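Local structure of myosin IE heavy chain (Dictyostelium discoideum, 1LKX) at residues 468-474 with 516-520; 97-101 with 410-414; 80-84 with 582-586; 162-168 with 380-386. The protein binds actin filaments and hydrolyses ATP in an actin-activated manner as the motor domain of a single-headed class-one myosin, which may move membranes relative to actin. The contacts are given in a common frame with arbitrary orientation. Numbering follows the deposited sequence.

Contact 1 (468-474 with 516-520)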
loop_
_atom_site.group_PDB
_atom_site.type_symbol
_atom_site.label_atom_id
_atom_site.label_comp_id
_atom_site.label_asym_id
_atom_site.label_seq_id
_atom_site.Cartn_x
_atom_site.Cartn_y
_atom_site.Cartn_z
ATOM N N SER A 468 -27.971 -5.450 -18.103
ATOM C CA SER A 468 -26.684 -6.134 -18.232
ATOM C C SER A 468 -26.288 -6.984 -17.022
ATOM O O SER A 468 -26.743 -6.745 -15.899
ATOM C CB SER A 468 -25.579 -5.114 -18.522
ATOM O OG SER A 468 -25.508 -4.145 -17.494
ATOM N N THR A 469 -25.437 -7.981 -17.278
ATOM C CA THR A 469 -24.939 -8.899 -16.251
ATOM C C THR A 469 -23.433 -9.065 -16.402
ATOM O O THR A 469 -22.856 -8.672 -17.415
ATOM C CB THR A 469 -25.579 -10.302 -16.374
ATOM O OG1 THR A 469 -25.240 -10.882 -17.644
ATOM C CG2 THR A 469 -27.082 -10.208 -16.246
ATOM N N ASP A 470 -22.799 -9.649 -15.390
ATOM C CA ASP A 470 -21.360 -9.880 -15.426
ATOM C C ASP A 470 -20.933 -10.348 -16.810
ATOM O O ASP A 470 -19.965 -9.847 -17.374
ATOM C CB ASP A 470 -20.979 -10.942 -14.399
ATOM C CG ASP A 470 -21.147 -10.464 -12.972
ATOM O OD1 ASP A 470 -21.279 -11.321 -12.074
ATOM O OD2 ASP A 470 -21.137 -9.235 -12.740
ATOM N N GLN A 471 -21.681 -11.307 -17.348
ATOM C CA GLN A 471 -21.400 -11.878 -18.656
ATOM C C GLN A 471 -21.452 -10.875 -19.805
ATOM O O GLN A 471 -20.532 -10.827 -20.625
ATOM C CB GLN A 471 -22.367 -13.020 -18.944
ATOM C CG GLN A 471 -21.956 -13.890 -20.116
ATOM C CD GLN A 471 -20.562 -14.479 -19.942
ATOM O OE1 GLN A 471 -20.211 -14.985 -18.866
ATOM N NE2 GLN A 471 -19.762 -14.426 -21.004
ATOM N N THR A 472 -22.519 -10.082 -19.874
ATOM C CA THR A 472 -22.663 -9.090 -20.946
ATOM C C THR A 472 -21.525 -8.085 -20.883
ATOM O O THR A 472 -21.137 -7.518 -21.904
ATOM C CB THR A 472 -24.020 -8.312 -20.868
ATOM O OG1 THR A 472 -23.957 -7.300 -19.852
ATOM C CG2 THR A 472 -25.162 -9.267 -20.545
ATOM N N PHE A 473 -21.004 -7.865 -19.677
ATOM C CA PHE A 473 -19.894 -6.941 -19.468
ATOM C C PHE A 473 -18.621 -7.537 -20.052
ATOM O O PHE A 473 -17.843 -6.843 -20.699
ATOM C CB PHE A 473 -19.688 -6.681 -17.972
ATOM C CG PHE A 473 -18.337 -6.100 -17.633
ATOM C CD1 PHE A 473 -17.928 -4.890 -18.175
ATOM C CD2 PHE A 473 -17.472 -6.772 -16.776
ATOM C CE1 PHE A 473 -16.678 -4.358 -17.872
ATOM C CE2 PHE A 473 -16.221 -6.245 -16.467
ATOM C CZ PHE A 473 -15.825 -5.036 -17.019
ATOM N N LEU A 474 -18.411 -8.825 -19.816
ATOM C CA LEU A 474 -17.230 -9.486 -20.325
ATOM C C LEU A 474 -17.176 -9.334 -21.844
ATOM O O LEU A 474 -16.107 -9.118 -22.428
ATOM C CB LEU A 474 -17.238 -10.969 -19.919
ATOM C CG LEU A 474 -16.054 -11.841 -20.364
ATOM C CD1 LEU A 474 -14.748 -11.146 -20.059
ATOM C CD2 LEU A 474 -16.114 -13.188 -19.682
ATOM N N VAL A 516 -14.824 -12.376 -13.979
ATOM C CA VAL A 516 -15.859 -11.346 -14.017
ATOM C C VAL A 516 -17.000 -11.531 -13.011
ATOM O O VAL A 516 -17.733 -10.594 -12.727
ATOM C CB VAL A 516 -16.465 -11.250 -15.436
ATOM C CG1 VAL A 516 -17.539 -10.203 -15.477
ATOM C CG2 VAL A 516 -15.403 -10.898 -16.423
ATOM N N ARG A 517 -17.144 -12.735 -12.468
ATOM C CA ARG A 517 -18.207 -13.036 -11.512
ATOM C C ARG A 517 -18.290 -12.062 -10.335
ATOM O O ARG A 517 -17.364 -11.946 -9.536
ATOM C CB ARG A 517 -18.021 -14.456 -10.973
ATOM C CG ARG A 517 -19.258 -15.063 -10.313
ATOM C CD ARG A 517 -18.976 -16.444 -9.697
ATOM N NE ARG A 517 -17.912 -17.198 -10.374
ATOM C CZ ARG A 517 -17.872 -17.483 -11.676
ATOM N NH1 ARG A 517 -18.844 -17.081 -12.494
ATOM N NH2 ARG A 517 -16.849 -18.181 -12.162
ATOM N N GLY A 518 -19.415 -11.368 -10.232
ATOM C CA GLY A 518 -19.620 -10.433 -9.141
ATOM C C GLY A 518 -19.064 -9.041 -9.348
ATOM O O GLY A 518 -19.206 -8.184 -8.485
ATOM N N PHE A 519 -18.433 -8.806 -10.489
ATOM C CA PHE A 519 -17.853 -7.499 -10.792
ATOM C C PHE A 519 -18.842 -6.334 -10.762
ATOM O O PHE A 519 -18.482 -5.233 -10.361
ATOM C CB PHE A 519 -17.168 -7.525 -12.163
ATOM C CG PHE A 519 -15.680 -7.707 -12.098
ATOM C CD1 PHE A 519 -15.124 -8.755 -11.378
ATOM C CD2 PHE A 519 -14.834 -6.833 -12.769
ATOM C CE1 PHE A 519 -13.742 -8.932 -11.326
ATOM C CE2 PHE A 519 -13.457 -7.003 -12.723
ATOM C CZ PHE A 519 -12.910 -8.054 -11.998
ATOM N N LEU A 520 -20.081 -6.563 -11.183
ATOM C CA LEU A 520 -21.046 -5.478 -11.191
ATOM C C LEU A 520 -21.461 -5.032 -9.808
ATOM O O LEU A 520 -21.320 -3.863 -9.468
ATOM C CB LEU A 520 -22.283 -5.856 -12.003
ATOM C CG LEU A 520 -22.046 -5.766 -13.508
ATOM C CD1 LEU A 520 -23.296 -6.196 -14.236
ATOM C CD2 LEU A 520 -21.663 -4.346 -13.890
#

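Contact 2 (97-101 with 410-414)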
loop_
_atom_site.group_PDB
_atom_site.type_symbol
_atom_site.label_atom_id
_atom_site.label_comp_id
_atom_site.label_asym_id
_atom_site.label_seq_id
_atom_site.Cartn_x
_atom_site.Cartn_y
_atom_site.Cartn_z
ATOM N N VAL A 97 8.753 9.066 0.165
ATOM C CA VAL A 97 9.426 7.820 -0.089
ATOM C C VAL A 97 8.457 6.845 -0.745
ATOM O O VAL A 97 7.432 6.501 -0.153
ATOM C CB VAL A 97 9.911 7.212 1.215
ATOM C CG1 VAL A 97 10.750 5.968 0.917
ATOM C CG2 VAL A 97 10.681 8.248 2.009
ATOM N N ILE A 98 8.761 6.415 -1.972
ATOM C CA ILE A 98 7.893 5.457 -2.650
ATOM C C ILE A 98 8.547 4.081 -2.635
ATOM O O ILE A 98 9.617 3.875 -3.194
ATOM C CB ILE A 98 7.564 5.879 -4.103
ATOM C CG1 ILE A 98 8.843 6.110 -4.901
ATOM C CG2 ILE A 98 6.696 7.131 -4.096
ATOM C CD1 ILE A 98 8.573 6.441 -6.395
ATOM N N ILE A 99 7.878 3.154 -1.958
ATOM C CA ILE A 99 8.335 1.789 -1.783
ATOM C C ILE A 99 7.473 0.900 -2.659
ATOM O O ILE A 99 6.250 0.979 -2.617
ATOM C CB ILE A 99 8.182 1.381 -0.307
ATOM C CG1 ILE A 99 8.830 2.449 0.569
ATOM C CG2 ILE A 99 8.807 0.016 -0.059
ATOM C CD1 ILE A 99 8.379 2.411 1.972
ATOM N N SER A 100 8.119 0.055 -3.447
ATOM C CA SER A 100 7.425 -0.841 -4.355
ATOM C C SER A 100 7.883 -2.286 -4.171
ATOM O O SER A 100 8.997 -2.543 -3.723
ATOM C CB SER A 100 7.692 -0.413 -5.799
ATOM O OG SER A 100 9.059 -0.614 -6.146
ATOM N N GLY A 101 7.012 -3.223 -4.540
ATOM C CA GLY A 101 7.337 -4.634 -4.419
ATOM C C GLY A 101 6.104 -5.519 -4.388
ATOM O O GLY A 101 5.030 -5.096 -3.989
ATOM N N LEU A 410 1.853 2.838 -9.771
ATOM C CA LEU A 410 3.080 3.095 -9.044
ATOM C C LEU A 410 4.258 2.835 -9.958
ATOM O O LEU A 410 5.209 3.611 -9.970
ATOM C CB LEU A 410 3.162 2.202 -7.812
ATOM C CG LEU A 410 3.811 2.850 -6.589
ATOM C CD1 LEU A 410 4.103 1.795 -5.542
ATOM C CD2 LEU A 410 5.098 3.530 -6.998
ATOM N N GLN A 411 4.181 1.743 -10.722
ATOM C CA GLN A 411 5.241 1.373 -11.659
ATOM C C GLN A 411 5.399 2.462 -12.714
ATOM O O GLN A 411 6.505 2.868 -13.058
ATOM C CB GLN A 411 4.898 0.045 -12.335
ATOM C CG GLN A 411 5.830 -0.369 -13.468
ATOM C CD GLN A 411 7.286 -0.453 -13.046
ATOM O OE1 GLN A 411 7.598 -0.673 -11.877
ATOM N NE2 GLN A 411 8.190 -0.293 -14.008
ATOM N N GLN A 412 4.267 2.932 -13.217
ATOM C CA GLN A 412 4.245 3.980 -14.221
ATOM C C GLN A 412 4.963 5.213 -13.688
ATOM O O GLN A 412 5.699 5.872 -14.420
ATOM C CB GLN A 412 2.791 4.303 -14.572
ATOM C CG GLN A 412 2.585 5.509 -15.476
ATOM C CD GLN A 412 3.413 5.464 -16.736
ATOM O OE1 GLN A 412 3.698 4.393 -17.270
ATOM N NE2 GLN A 412 3.789 6.636 -17.232
ATOM N N LEU A 413 4.756 5.511 -12.404
ATOM C CA LEU A 413 5.388 6.664 -11.761
ATOM C C LEU A 413 6.907 6.506 -11.692
ATOM O O LEU A 413 7.655 7.407 -12.084
ATOM C CB LEU A 413 4.841 6.865 -10.345
ATOM C CG LEU A 413 5.504 8.018 -9.578
ATOM C CD1 LEU A 413 5.104 9.331 -10.209
ATOM C CD2 LEU A 413 5.106 7.990 -8.119
ATOM N N PHE A 414 7.369 5.375 -11.167
ATOM C CA PHE A 414 8.805 5.140 -11.104
ATOM C C PHE A 414 9.413 5.414 -12.483
ATOM O O PHE A 414 10.387 6.154 -12.613
ATOM C CB PHE A 414 9.110 3.694 -10.716
ATOM C CG PHE A 414 9.299 3.484 -9.245
ATOM C CD1 PHE A 414 8.208 3.366 -8.397
ATOM C CD2 PHE A 414 10.581 3.373 -8.710
ATOM C CE1 PHE A 414 8.390 3.131 -7.036
ATOM C CE2 PHE A 414 10.772 3.140 -7.354
ATOM C CZ PHE A 414 9.678 3.017 -6.515
#

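Contact 3 (80-84 with 582-586)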
loop_
_atom_site.group_PDB
_atom_site.type_symbol
_atom_site.label_atom_id
_atom_site.label_comp_id
_atom_site.label_asym_id
_atom_site.label_seq_id
_atom_site.Cartn_x
_atom_site.Cartn_y
_atom_site.Cartn_z
ATOM N N LEU A 80 18.648 6.176 3.367
ATOM C CA LEU A 80 17.607 6.772 2.559
ATOM C C LEU A 80 16.836 7.750 3.428
ATOM O O LEU A 80 16.613 8.897 3.046
ATOM C CB LEU A 80 16.678 5.680 2.025
ATOM C CG LEU A 80 15.899 5.994 0.742
ATOM C CD1 LEU A 80 14.652 6.816 1.041
ATOM C CD2 LEU A 80 16.838 6.731 -0.223
ATOM N N ALA A 81 16.442 7.292 4.610
ATOM C CA ALA A 81 15.705 8.141 5.537
ATOM C C ALA A 81 16.542 9.363 5.868
ATOM O O ALA A 81 16.045 10.484 5.825
ATOM C CB ALA A 81 15.375 7.374 6.814
ATOM N N ASN A 82 17.812 9.139 6.201
ATOM C CA ASN A 82 18.707 10.234 6.535
ATOM C C ASN A 82 18.760 11.258 5.400
ATOM O O ASN A 82 18.712 12.461 5.652
ATOM C CB ASN A 82 20.109 9.706 6.845
ATOM C CG ASN A 82 21.079 10.814 7.258
ATOM O OD1 ASN A 82 21.789 11.400 6.427
ATOM N ND2 ASN A 82 21.101 11.111 8.549
ATOM N N ASP A 83 18.854 10.804 4.155
ATOM C CA ASP A 83 18.896 11.745 3.052
ATOM C C ASP A 83 17.584 12.508 2.983
ATOM O O ASP A 83 17.577 13.733 2.857
ATOM C CB ASP A 83 19.116 11.031 1.722
ATOM C CG ASP A 83 19.159 12.002 0.532
ATOM O OD1 ASP A 83 19.167 11.539 -0.632
ATOM O OD2 ASP A 83 19.189 13.232 0.759
ATOM N N ALA A 84 16.468 11.787 3.068
ATOM C CA ALA A 84 15.144 12.415 3.009
ATOM C C ALA A 84 15.009 13.520 4.043
ATOM O O ALA A 84 14.585 14.629 3.729
ATOM C CB ALA A 84 14.052 11.371 3.222
ATOM N N PRO A 582 11.550 12.958 -4.583
ATOM C CA PRO A 582 11.519 11.493 -4.538
ATOM C C PRO A 582 12.724 10.814 -3.892
ATOM O O PRO A 582 13.855 11.309 -3.942
ATOM C CB PRO A 582 11.407 11.101 -6.006
ATOM C CG PRO A 582 10.807 12.297 -6.646
ATOM C CD PRO A 582 11.530 13.419 -5.977
ATOM N N HIS A 583 12.447 9.660 -3.301
ATOM C CA HIS A 583 13.431 8.811 -2.642
ATOM C C HIS A 583 12.842 7.449 -2.915
ATOM O O HIS A 583 11.689 7.201 -2.573
ATOM C CB HIS A 583 13.468 9.091 -1.147
ATOM C CG HIS A 583 14.022 10.436 -0.810
ATOM N ND1 HIS A 583 15.376 10.704 -0.818
ATOM C CD2 HIS A 583 13.408 11.603 -0.509
ATOM C CE1 HIS A 583 15.571 11.980 -0.533
ATOM N NE2 HIS A 583 14.392 12.548 -0.344
ATOM N N TYR A 584 13.611 6.568 -3.543
ATOM C CA TYR A 584 13.061 5.272 -3.893
ATOM C C TYR A 584 13.651 4.076 -3.186
ATOM O O TYR A 584 14.857 3.988 -2.969
ATOM C CB TYR A 584 13.162 5.056 -5.405
ATOM C CG TYR A 584 13.156 6.328 -6.218
ATOM C CD1 TYR A 584 14.323 7.084 -6.378
ATOM C CD2 TYR A 584 11.990 6.776 -6.826
ATOM C CE1 TYR A 584 14.326 8.255 -7.128
ATOM C CE2 TYR A 584 11.972 7.948 -7.581
ATOM C CZ TYR A 584 13.146 8.685 -7.730
ATOM O OH TYR A 584 13.143 9.846 -8.482
ATOM N N VAL A 585 12.765 3.158 -2.822
ATOM C CA VAL A 585 13.136 1.911 -2.178
ATOM C C VAL A 585 12.426 0.893 -3.028
ATOM O O VAL A 585 11.272 1.086 -3.347
ATOM C CB VAL A 585 12.592 1.798 -0.728
ATOM C CG1 VAL A 585 12.850 0.418 -0.174
ATOM C CG2 VAL A 585 13.264 2.817 0.157
ATOM N N ARG A 586 13.106 -0.169 -3.427
ATOM C CA ARG A 586 12.460 -1.196 -4.229
ATOM C C ARG A 586 12.724 -2.556 -3.596
ATOM O O ARG A 586 13.853 -3.051 -3.607
ATOM C CB ARG A 586 12.980 -1.156 -5.665
ATOM C CG ARG A 586 13.119 0.252 -6.189
ATOM C CD ARG A 586 12.836 0.319 -7.663
ATOM N NE ARG A 586 11.428 0.062 -7.922
ATOM C CZ ARG A 586 10.862 0.172 -9.117
ATOM N NH1 ARG A 586 9.562 -0.084 -9.259
ATOM N NH2 ARG A 586 11.596 0.542 -10.164
#

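Contact 4 (162-168 with 380-386). Unlike the reference sequence in segment 380-386: Pro380 (reference Thr).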
loop_
_atom_site.group_PDB
_atom_site.type_symbol
_atom_site.label_atom_id
_atom_site.label_comp_id
_atom_site.label_asym_id
_atom_site.label_seq_id
_atom_site.Cartn_x
_atom_site.Cartn_y
_atom_site.Cartn_z
ATOM N N LYS A 162 -1.852 2.770 2.070
ATOM C CA LYS A 162 -1.585 3.745 3.113
ATOM C C LYS A 162 -0.504 4.740 2.731
ATOM O O LYS A 162 0.527 4.383 2.169
ATOM C CB LYS A 162 -1.179 3.008 4.390
ATOM C CG LYS A 162 -0.653 3.876 5.509
ATOM C CD LYS A 162 -0.389 3.027 6.752
ATOM C CE LYS A 162 0.198 3.847 7.900
ATOM N NZ LYS A 162 0.503 3.052 9.130
ATOM N N TYR A 163 -0.754 6.001 3.029
ATOM C CA TYR A 163 0.212 7.045 2.757
ATOM C C TYR A 163 0.332 7.764 4.089
ATOM O O TYR A 163 -0.614 8.383 4.548
ATOM C CB TYR A 163 -0.308 7.989 1.682
ATOM C CG TYR A 163 0.648 9.107 1.349
ATOM C CD1 TYR A 163 1.863 8.847 0.717
ATOM C CD2 TYR A 163 0.328 10.434 1.636
ATOM C CE1 TYR A 163 2.735 9.885 0.370
ATOM C CE2 TYR A 163 1.192 11.478 1.299
ATOM C CZ TYR A 163 2.391 11.197 0.662
ATOM O OH TYR A 163 3.233 12.228 0.293
ATOM N N MET A 164 1.491 7.650 4.718
ATOM C CA MET A 164 1.735 8.260 6.013
ATOM C C MET A 164 2.550 9.525 5.839
ATOM O O MET A 164 3.636 9.498 5.277
ATOM C CB MET A 164 2.502 7.280 6.905
ATOM C CG MET A 164 1.942 7.091 8.307
ATOM S SD MET A 164 1.813 8.611 9.305
ATOM C CE MET A 164 3.514 9.258 9.138
ATOM N N GLU A 165 2.028 10.641 6.328
ATOM C CA GLU A 165 2.746 11.896 6.224
ATOM C C GLU A 165 3.324 12.376 7.540
ATOM O O GLU A 165 2.589 12.680 8.467
ATOM C CB GLU A 165 1.845 12.982 5.661
ATOM C CG GLU A 165 1.662 12.883 4.172
ATOM C CD GLU A 165 0.878 14.043 3.610
ATOM O OE1 GLU A 165 0.815 14.162 2.362
ATOM O OE2 GLU A 165 0.323 14.834 4.412
ATOM N N MET A 166 4.647 12.440 7.609
ATOM C CA MET A 166 5.346 12.919 8.794
ATOM C C MET A 166 5.374 14.448 8.716
ATOM O O MET A 166 5.869 15.013 7.735
ATOM C CB MET A 166 6.783 12.400 8.806
ATOM C CG MET A 166 6.947 10.890 8.645
ATOM S SD MET A 166 6.740 9.952 10.165
ATOM C CE MET A 166 7.866 10.920 11.317
ATOM N N GLN A 167 4.856 15.117 9.741
ATOM C CA GLN A 167 4.826 16.573 9.756
ATOM C C GLN A 167 5.898 17.154 10.663
ATOM O O GLN A 167 6.004 16.781 11.830
ATOM C CB GLN A 167 3.460 17.055 10.223
ATOM C CG GLN A 167 2.320 16.485 9.422
ATOM C CD GLN A 167 0.973 16.710 10.085
ATOM O OE1 GLN A 167 -0.056 16.240 9.601
ATOM N NE2 GLN A 167 0.975 17.429 11.198
ATOM N N PHE A 168 6.688 18.077 10.125
ATOM C CA PHE A 168 7.750 18.722 10.890
ATOM C C PHE A 168 7.605 20.221 10.774
ATOM O O PHE A 168 6.885 20.712 9.902
ATOM C CB PHE A 168 9.131 18.367 10.329
ATOM C CG PHE A 168 9.395 16.903 10.240
ATOM C CD1 PHE A 168 8.805 16.138 9.242
ATOM C CD2 PHE A 168 10.229 16.281 11.162
ATOM C CE1 PHE A 168 9.043 14.771 9.164
ATOM C CE2 PHE A 168 10.469 14.914 11.087
ATOM C CZ PHE A 168 9.875 14.157 10.087
ATOM N N PRO A 380 7.072 21.667 6.784
ATOM C CA PRO A 380 7.440 20.699 5.744
ATOM C C PRO A 380 6.972 19.312 6.126
ATOM O O PRO A 380 6.831 19.009 7.305
ATOM C CB PRO A 380 8.957 20.804 5.689
ATOM C CG PRO A 380 9.295 21.061 7.107
ATOM C CD PRO A 380 8.262 22.093 7.539
ATOM N N VAL A 381 6.739 18.476 5.124
ATOM C CA VAL A 381 6.251 17.119 5.326
ATOM C C VAL A 381 7.078 16.040 4.634
ATOM O O VAL A 381 7.702 16.278 3.599
ATOM C CB VAL A 381 4.821 17.002 4.798
ATOM C CG1 VAL A 381 4.332 15.576 4.894
ATOM C CG2 VAL A 381 3.930 17.921 5.574
ATOM N N ILE A 382 7.091 14.849 5.213
ATOM C CA ILE A 382 7.793 13.741 4.598
ATOM C C ILE A 382 6.784 12.614 4.469
ATOM O O ILE A 382 6.404 12.000 5.456
ATOM C CB ILE A 382 8.975 13.254 5.436
ATOM C CG1 ILE A 382 10.140 14.229 5.319
ATOM C CG2 ILE A 382 9.416 11.903 4.949
ATOM C CD1 ILE A 382 11.408 13.718 5.955
ATOM N N GLY A 383 6.335 12.358 3.248
ATOM C CA GLY A 383 5.370 11.301 3.039
ATOM C C GLY A 383 6.040 9.960 2.837
ATOM O O GLY A 383 7.167 9.880 2.364
ATOM N N ILE A 384 5.340 8.901 3.211
ATOM C CA ILE A 384 5.844 7.554 3.063
ATOM C C ILE A 384 4.698 6.748 2.472
ATOM O O ILE A 384 3.612 6.702 3.033
ATOM C CB ILE A 384 6.222 6.957 4.412
ATOM C CG1 ILE A 384 7.226 7.859 5.126
ATOM C CG2 ILE A 384 6.831 5.592 4.215
ATOM C CD1 ILE A 384 7.622 7.357 6.508
ATOM N N LEU A 385 4.933 6.117 1.331
ATOM C CA LEU A 385 3.889 5.342 0.681
ATOM C C LEU A 385 4.013 3.857 0.939
ATOM O O LEU A 385 5.069 3.278 0.753
ATOM C CB LEU A 385 3.915 5.583 -0.824
ATOM C CG LEU A 385 2.818 4.824 -1.557
ATOM C CD1 LEU A 385 1.513 5.525 -1.349
ATOM C CD2 LEU A 385 3.124 4.749 -3.025
ATOM N N ASP A 386 2.922 3.247 1.375
ATOM C CA ASP A 386 2.886 1.815 1.631
ATOM C C ASP A 386 1.578 1.249 1.092
ATOM O O ASP A 386 0.559 1.280 1.781
ATOM C CB ASP A 386 2.980 1.529 3.124
ATOM C CG ASP A 386 2.721 0.067 3.448
ATOM O OD1 ASP A 386 3.300 -0.803 2.746
ATOM O OD2 ASP A 386 1.947 -0.208 4.401
#

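Contact 1 (468-474 with 516-520)
Ser468 leads into helix 470-480. Ser468 O lies 3.9 Å from CD1 of Leu520, and Ser468 OG is hydrogen-bonded to the carbonyl groups of Ala462 and Ile465. Thr469 is the N-cap residue. Thr469 O accepts hydrogen bonds from Phe473 N and Thr472 OG1, both at 3.0 Å, and Thr469 C packs against Leu520 CD1 at 3.6 Å.

Asp470 holds the polar centre of the contact. Its carboxylate faces the start of helix 519-524, where Gly518 is the N-cap residue. Asp470 OD1 accepts a short hydrogen bond from Gly518 N at 2.6 Å, and Asp470 OD2 accepts one from Leu520 N at 3.3 Å. The acid thus binds backbone NH groups at a helix N-terminus, where it suits the positive end of the helix dipole. The type II turn of residues 516-519 places Gly518 N toward Asp470 OD1, while Leu520 N comes from the first turn of helix 519-524. Gly518 has phi 85°, where a CB would be jammed against the preceding carbonyl O.

Phe473 brings CD2 to 3.7 Å from Val516 CG1, which lies at its ring edge, and CE2 to 4.0 Å from Phe519 CD2. Leu474 CD1 meets Val516 CG2 at 3.7 Å. The contact therefore joins two helix starts within the motor domain. Helix 455-464 adds Leu459 against Phe473 and Leu520, and strand 502-507 adds Phe503 against Leu474 and Val516.

Contact 2 (97-101 with 410-414)
Ile98 has the most surface covered here, and Phe414 comes next. The two meet directly. Ile98 CD1 sits over the face of the Phe414 ring, 3.6 Å from its centroid and 22° off the normal, a CH-pi contact. The same Ile98 CD1 also touches Leu413 CD2 at 4.2 Å, so it fits between two side chains of the helix. Strand 95-100 is a central strand of the motor-domain sheet and runs into the P-loop, whose Gly101 belongs to the ATP-binding site. Helix 398-430 crosses the face of that sheet that carries Ile98 and Ser100. The short axes pass 9.9 Å apart at 122°. Ile99 points the other way, towards helix 107-121. Ser100 is third in buried area. Ser100 OG lies 3.7 Å from Phe414 CZ and is hydrogen-bonded to Arg586, which also makes a cation-pi contact with the Phe414 ring. Leu410 closes the end nearer the P-loop, with CD1 4.2 Å from Ser100 CB and 3.7 Å from Ile99 O.

Contact 3 (80-84 with 582-586)
Helix 77-91 packs here on the central mixed sheet of the myosin motor domain, through strand 581-588. The strand and helix segments run nearly antiparallel, at 170°, with axes 9.3 Å apart. Residues 582-586 lie in the actin-binding region of the sequence, yet this part of the strand packs within the fold.

His583 has the largest buried area. His583 CB lies 3.4 Å from Leu80 CD1, and the ring lies against Ala84 of the helix. Ala84 CA stands over the face of the His583 ring, 3.8 Å from its centroid and 28° off the normal, in a CH-pi contact. Asp83 OD1 lies near the ring plane, 3.6 Å from His583 CE1. His583 NE2 is hydrogen-bonded to Gln95 OE1 at the start of the neighbouring strand 95-100, which fixes the polar end of the imidazole. Tyr584 turns its CB away from the helix and contributes mainly its backbone, with Tyr584 O 4.3 Å from Leu80 CG. Leu80 spans from His583 to Val585, and it also touches Val97 and Val45 of the adjoining strands. Its link to Val585 is apolar, with Val585 CG2 4.2 Å from Leu80 CG. Arg586 makes no contact with 80-84; Arg586 NE is hydrogen-bonded to Ser100 OG.

Contact 4 (162-168 with 380-386)
Seven backbone hydrogen bonds tie strand 161-168 to segment 380-386. Lys162 pairs with Asp386 in both directions, each N to O distance being 2.8 Å. Met164 N reaches Ile384 O at 2.9 Å, and Ile384 N reaches Met164 O at 2.7 Å. Met166 and Ile382 are joined by two bonds of 2.8 Å, N to O each way. These three are the hydrogen-bonded pairs of an antiparallel ladder. Phe168 N to Pro380 O, at 3.0 Å, is one further bond beyond them. The non-hydrogen-bonded pairs are Tyr163-Leu385, Glu165-Gly383 and Gln167-Val381.

On the face of Met164 and Met166, Met166 CB packs on Ile382 CB at 4.1 Å. Helix 107-121, which begins at the end of the P-loop, covers this face through Ile114, Met115 and Leu118. The Phe168 ring reaches Ile382 from the end of the strand, with Phe168 CE1 4.0 Å from Ile382 CB. On the other face Tyr163 CD1 meets Leu385 CD1 at 3.9 Å, and Glu165 CB meets Val381 CG1 at 3.7 Å. Tyr163 OH comes within 3.6 Å of Gly383 CA. A side chain at Gly383 would clash with that hydroxyl.

The face of Met164 and Met166 is apolar as far as Ile382 and turns polar at Lys162 and Asp386; the other also carries Glu165 and Gln167. Lys162 NZ is hydrogen-bonded to Asn140. Asp386 makes a weak hydrogen bond to the magnesium ligand Thr108, so this end borders the nucleotide site.

Contacts 2, 3 and 4 cluster on the central mixed sheet, with centres 12 to 15 Å apart. Strands 581-588, 95-100, 381-386 and 161-168 lie side by side in that order. Contact 2 touches contact 3 through Ser100 and Arg586, and contact 4 through Val97 with Gly383 and Leu385. Along the chain, contact 4 is nested inside the loop of contact 2, and contact 2 inside that of contact 3. Distant sequence parts thus build one sheet beside the nucleotide site. Contact 1 comes after contacts 2 and 4 in the chain, though still within the loop of contact 3. Its centre is 31 to 42 Å from the others, away from the annotated sites.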